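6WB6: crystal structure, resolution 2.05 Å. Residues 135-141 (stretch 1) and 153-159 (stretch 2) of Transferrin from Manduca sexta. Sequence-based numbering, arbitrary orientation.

Stretch 1 135-141: AVFPKMN
Stretch 2 153-159: KALSTFF

An irregular segment can pack against a helix through complementary apolar shapes, without a hydrogen bond between them, and residues 135-141 and 153-159 of this transferrin illustrate the principle, burying 361 Å² of surface. Stretch 2 is helical through F158, with phi/psi near -60/-45 in its first three residues and backbone bonds such as F158 N to A154 O (3.0 Å); F159 then leaves helical geometry at -87/147. Stretch 1 begins with A135 and V136 near -60/-25, extends from F137 to K139 (psi 135 to 159°), and turns again at M140 (-131/24). The register is set by CA of P138, 5.1 Å from CA of A154, and CA of F137, 6.4 Å from CA of F158.

The hollow lies at A154, whose small CB points toward stretch 1 and leaves room for three neighbours: M140 CG at 3.5 Å, F137 CE2 at 3.7 Å and P138 CB at 4.0 Å. P138, its ring puckered C-gamma exo, is a compact bump. Its CG sits 3.4 Å from A154 O and 3.7 Å from CG2 of T157 (CB toward stretch 1, chi1 m; OG1 bonds weakly to K153 O, 3.2 Å), while its CD lies 3.7 Å from F158 CB. Proline's short, closed ring suits packing against backbone and side chains alike.

Beside it two buried phenylalanines, both chi1 t with chi2 near 75°, interlock, their broad rings suiting an edge-to-face fit. F158 points its CB toward stretch 1; F137 leaves sideways, its end coming nearer, and directs its edge toward the face of F158, with centroids 4.9 Å apart, planes at 57° and CD1 3.6 Å from F158 CG. L155 points its CB away, but its m,t rotamer brings CD2 to 4.2 Å from F137 CZ, at the ring edge. V136 (chi1 p) places CG1 3.8 Å from F158 CE1, at that ring's edge. M140 (m,t,m) is buried, whereas K139 turns its CB away and is exposed.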

ATOM      1  N   ALA A 135     -16.715 -10.146 -26.520  1.00 28.67           N
ATOM      2  CA  ALA A 135     -17.884  -9.274 -26.519  1.00 29.35           C
ATOM      3  C   ALA A 135     -18.905  -9.690 -25.467  1.00 24.86           C
ATOM      4  O   ALA A 135     -19.629  -8.843 -24.931  1.00 31.60           O
ATOM      5  CB  ALA A 135     -18.525  -9.273 -27.907  1.00 36.20           C
ATOM      6  N   VAL A 136     -18.988 -10.986 -25.162  1.00 24.68           N
ATOM      7  CA  VAL A 136     -19.992 -11.448 -24.219  1.00 25.59           C
ATOM      8  C   VAL A 136     -19.686 -10.952 -22.807  1.00 28.43           C
ATOM      9  O   VAL A 136     -20.599 -10.816 -21.975  1.00 28.57           O
ATOM     10  CB  VAL A 136     -20.078 -12.985 -24.337  1.00 32.79           C
ATOM     11  CG1 VAL A 136     -18.797 -13.610 -23.900  1.00 22.94           C
ATOM     12  CG2 VAL A 136     -21.242 -13.544 -23.542  1.00 41.89           C
ATOM     13  N   PHE A 137     -18.437 -10.617 -22.531  1.00 21.54           N
ATOM     14  CA  PHE A 137     -18.022 -10.212 -21.185  1.00 18.13           C
ATOM     15  C   PHE A 137     -18.461  -8.777 -20.900  1.00 20.92           C
ATOM     16  O   PHE A 137     -18.258  -7.897 -21.734  1.00 21.57           O
ATOM     17  CB  PHE A 137     -16.494 -10.317 -21.030  1.00 24.81           C
ATOM     18  CG  PHE A 137     -16.048 -10.327 -19.605  1.00 16.07           C
ATOM     19  CD1 PHE A 137     -16.180 -11.488 -18.830  1.00 15.74           C
ATOM     20  CD2 PHE A 137     -15.529  -9.185 -19.027  1.00 22.85           C
ATOM     21  CE1 PHE A 137     -15.807 -11.497 -17.506  1.00 21.06           C
ATOM     22  CE2 PHE A 137     -15.144  -9.178 -17.699  1.00 17.42           C
ATOM     23  CZ  PHE A 137     -15.286 -10.346 -16.931  1.00 18.81           C
ATOM     24  N   PRO A 138     -19.019  -8.501 -19.716  1.00 26.40           N
ATOM     25  CA  PRO A 138     -19.461  -7.131 -19.419  1.00 20.49           C
ATOM     26  C   PRO A 138     -18.329  -6.133 -19.574  1.00 29.53           C
ATOM     27  O   PRO A 138     -17.167  -6.438 -19.323  1.00 26.27           O
ATOM     28  CB  PRO A 138     -19.929  -7.200 -17.961  1.00 18.51           C
ATOM     29  CG  PRO A 138     -20.163  -8.670 -17.672  1.00 21.42           C
ATOM     30  CD  PRO A 138     -19.278  -9.435 -18.602  1.00 22.82           C
ATOM     31  N   LYS A 139     -18.693  -4.927 -19.995  1.00 27.99           N
ATOM     32  CA  LYS A 139     -17.757  -3.827 -20.078  1.00 22.74           C
ATOM     33  C   LYS A 139     -17.484  -3.281 -18.687  1.00 20.46           C
ATOM     34  O   LYS A 139     -18.255  -3.476 -17.747  1.00 19.97           O
ATOM     35  CB  LYS A 139     -18.303  -2.710 -20.979  1.00 27.28           C
ATOM     36  CG  LYS A 139     -18.589  -3.171 -22.405  1.00 29.78           C
ATOM     37  CD  LYS A 139     -17.308  -3.703 -23.023  1.00 24.85           C
ATOM     38  CE  LYS A 139     -17.467  -4.084 -24.485  1.00 23.80           C
ATOM     39  NZ  LYS A 139     -16.331  -4.936 -24.931  1.00 36.74           N
ATOM     40  N   MET A 140     -16.351  -2.595 -18.564  1.00 18.40           N
ATOM     41  CA  MET A 140     -15.842  -2.204 -17.262  1.00 19.51           C
ATOM     42  C   MET A 140     -15.468  -0.720 -17.208  1.00 25.00           C
ATOM     43  O   MET A 140     -14.676  -0.318 -16.353  1.00 22.97           O
ATOM     44  CB  MET A 140     -14.649  -3.092 -16.903  1.00 22.90           C
ATOM     45  CG  MET A 140     -15.067  -4.532 -16.507  1.00 18.10           C
ATOM     46  SD  MET A 140     -13.620  -5.561 -16.167  1.00 20.40           S
ATOM     47  CE  MET A 140     -13.084  -5.914 -17.815  1.00 19.00           C
ATOM     48  N   ASN A 141     -16.060   0.107 -18.066  1.00 24.94           N
ATOM     49  CA  ASN A 141     -15.755   1.528 -18.125  1.00 36.10           C
ATOM     50  C   ASN A 141     -16.921   2.385 -17.653  1.00 45.66           C
ATOM     51  O   ASN A 141     -17.047   3.541 -18.061  1.00 40.65           O
ATOM     52  CB  ASN A 141     -15.338   1.924 -19.540  1.00 38.35           C
ATOM     53  CG  ASN A 141     -16.471   1.832 -20.541  1.00 48.30           C
ATOM     54  OD1 ASN A 141     -17.491   1.176 -20.298  1.00 44.47           O
ATOM     55  ND2 ASN A 141     -16.290   2.488 -21.692  1.00 46.43           N
ATOM     56  N   LYS A 153     -18.122  -5.967 -10.574  1.00 22.98           N
ATOM     57  CA  LYS A 153     -19.445  -5.956 -11.183  1.00 22.22           C
ATOM     58  C   LYS A 153     -19.444  -6.847 -12.406  1.00 20.86           C
ATOM     59  O   LYS A 153     -20.312  -7.712 -12.561  1.00 28.24           O
ATOM     60  CB  LYS A 153     -19.850  -4.532 -11.545  1.00 26.17           C
ATOM     61  CG  LYS A 153     -21.242  -4.408 -12.144  1.00 22.26           C
ATOM     62  CD  LYS A 153     -21.640  -2.932 -12.239  1.00 20.38           C
ATOM     63  N   ALA A 154     -18.404  -6.715 -13.229  1.00 15.06           N
ATOM     64  CA  ALA A 154     -18.288  -7.528 -14.429  1.00 21.66           C
ATOM     65  C   ALA A 154     -18.292  -9.010 -14.072  1.00 17.54           C
ATOM     66  O   ALA A 154     -19.025  -9.802 -14.663  1.00 20.96           O
ATOM     67  CB  ALA A 154     -17.018  -7.144 -15.192  1.00 14.49           C
ATOM     68  N   LEU A 155     -17.471  -9.410 -13.113  1.00 23.45           N
ATOM     69  CA  LEU A 155     -17.450 -10.820 -12.756  1.00 18.19           C
ATOM     70  C   LEU A 155     -18.809 -11.278 -12.217  1.00 18.14           C
ATOM     71  O   LEU A 155     -19.329 -12.314 -12.643  1.00 20.21           O
ATOM     72  CB  LEU A 155     -16.326 -11.070 -11.765  1.00 17.88           C
ATOM     73  CG  LEU A 155     -14.952 -10.956 -12.455  1.00 22.84           C
ATOM     74  CD1 LEU A 155     -13.874 -10.653 -11.437  1.00 25.11           C
ATOM     75  CD2 LEU A 155     -14.613 -12.245 -13.280  1.00 15.47           C
ATOM     76  N   SER A 156     -19.419 -10.509 -11.302  1.00 19.14           N
ATOM     77  CA  SER A 156     -20.670 -10.947 -10.669  1.00 21.24           C
ATOM     78  C   SER A 156     -21.850 -10.946 -11.627  1.00 28.09           C
ATOM     79  O   SER A 156     -22.869 -11.582 -11.340  1.00 23.38           O
ATOM     80  CB  SER A 156     -21.028 -10.062  -9.485  1.00 24.55           C
ATOM     81  OG  SER A 156     -21.292  -8.764  -9.927  1.00 27.92           O
ATOM     82  N   THR A 157     -21.732 -10.233 -12.741  1.00 20.95           N
ATOM     83  CA  THR A 157     -22.714 -10.230 -13.817  1.00 25.20           C
ATOM     84  C   THR A 157     -22.454 -11.302 -14.874  1.00 27.40           C
ATOM     85  O   THR A 157     -23.391 -11.707 -15.569  1.00 36.79           O
ATOM     86  CB  THR A 157     -22.706  -8.841 -14.475  1.00 25.26           C
ATOM     87  OG1 THR A 157     -23.367  -7.920 -13.604  1.00 27.03           O
ATOM     88  CG2 THR A 157     -23.366  -8.843 -15.843  1.00 38.97           C
ATOM     89  N   PHE A 158     -21.218 -11.765 -15.026  1.00 21.21           N
ATOM     90  CA  PHE A 158     -20.907 -12.754 -16.056  1.00 20.72           C
ATOM     91  C   PHE A 158     -21.068 -14.168 -15.509  1.00 23.87           C
ATOM     92  O   PHE A 158     -21.684 -15.029 -16.139  1.00 19.84           O
ATOM     93  CB  PHE A 158     -19.480 -12.527 -16.559  1.00 20.45           C
ATOM     94  CG  PHE A 158     -19.065 -13.391 -17.741  1.00 23.95           C
ATOM     95  CD1 PHE A 158     -19.534 -13.144 -19.022  1.00 19.18           C
ATOM     96  CD2 PHE A 158     -18.141 -14.394 -17.579  1.00 16.90           C
ATOM     97  CE1 PHE A 158     -19.111 -13.902 -20.096  1.00 17.19           C
ATOM     98  CE2 PHE A 158     -17.709 -15.151 -18.664  1.00 18.30           C
ATOM     99  CZ  PHE A 158     -18.195 -14.906 -19.910  1.00 19.90           C
ATOM    100  N   PHE A 159     -20.502 -14.419 -14.343  1.00 16.45           N
ATOM    101  CA  PHE A 159     -20.659 -15.695 -13.683  1.00 21.10           C
ATOM    102  C   PHE A 159     -21.920 -15.659 -12.831  1.00 21.95           C
ATOM    103  O   PHE A 159     -22.338 -14.604 -12.348  1.00 22.23           O
ATOM    104  CB  PHE A 159     -19.410 -16.016 -12.850  1.00 24.59           C
ATOM    105  CG  PHE A 159     -18.136 -16.134 -13.686  1.00 21.65           C
ATOM    106  CD1 PHE A 159     -18.047 -17.072 -14.706  1.00 16.98           C
ATOM    107  CD2 PHE A 159     -17.051 -15.321 -13.452  1.00 17.00           C
ATOM    108  CE1 PHE A 159     -16.889 -17.190 -15.485  1.00 22.19           C
ATOM    109  CE2 PHE A 159     -15.893 -15.433 -14.217  1.00 22.41           C
ATOM    110  CZ  PHE A 159     -15.810 -16.380 -15.229  1.00 22.34           C
TER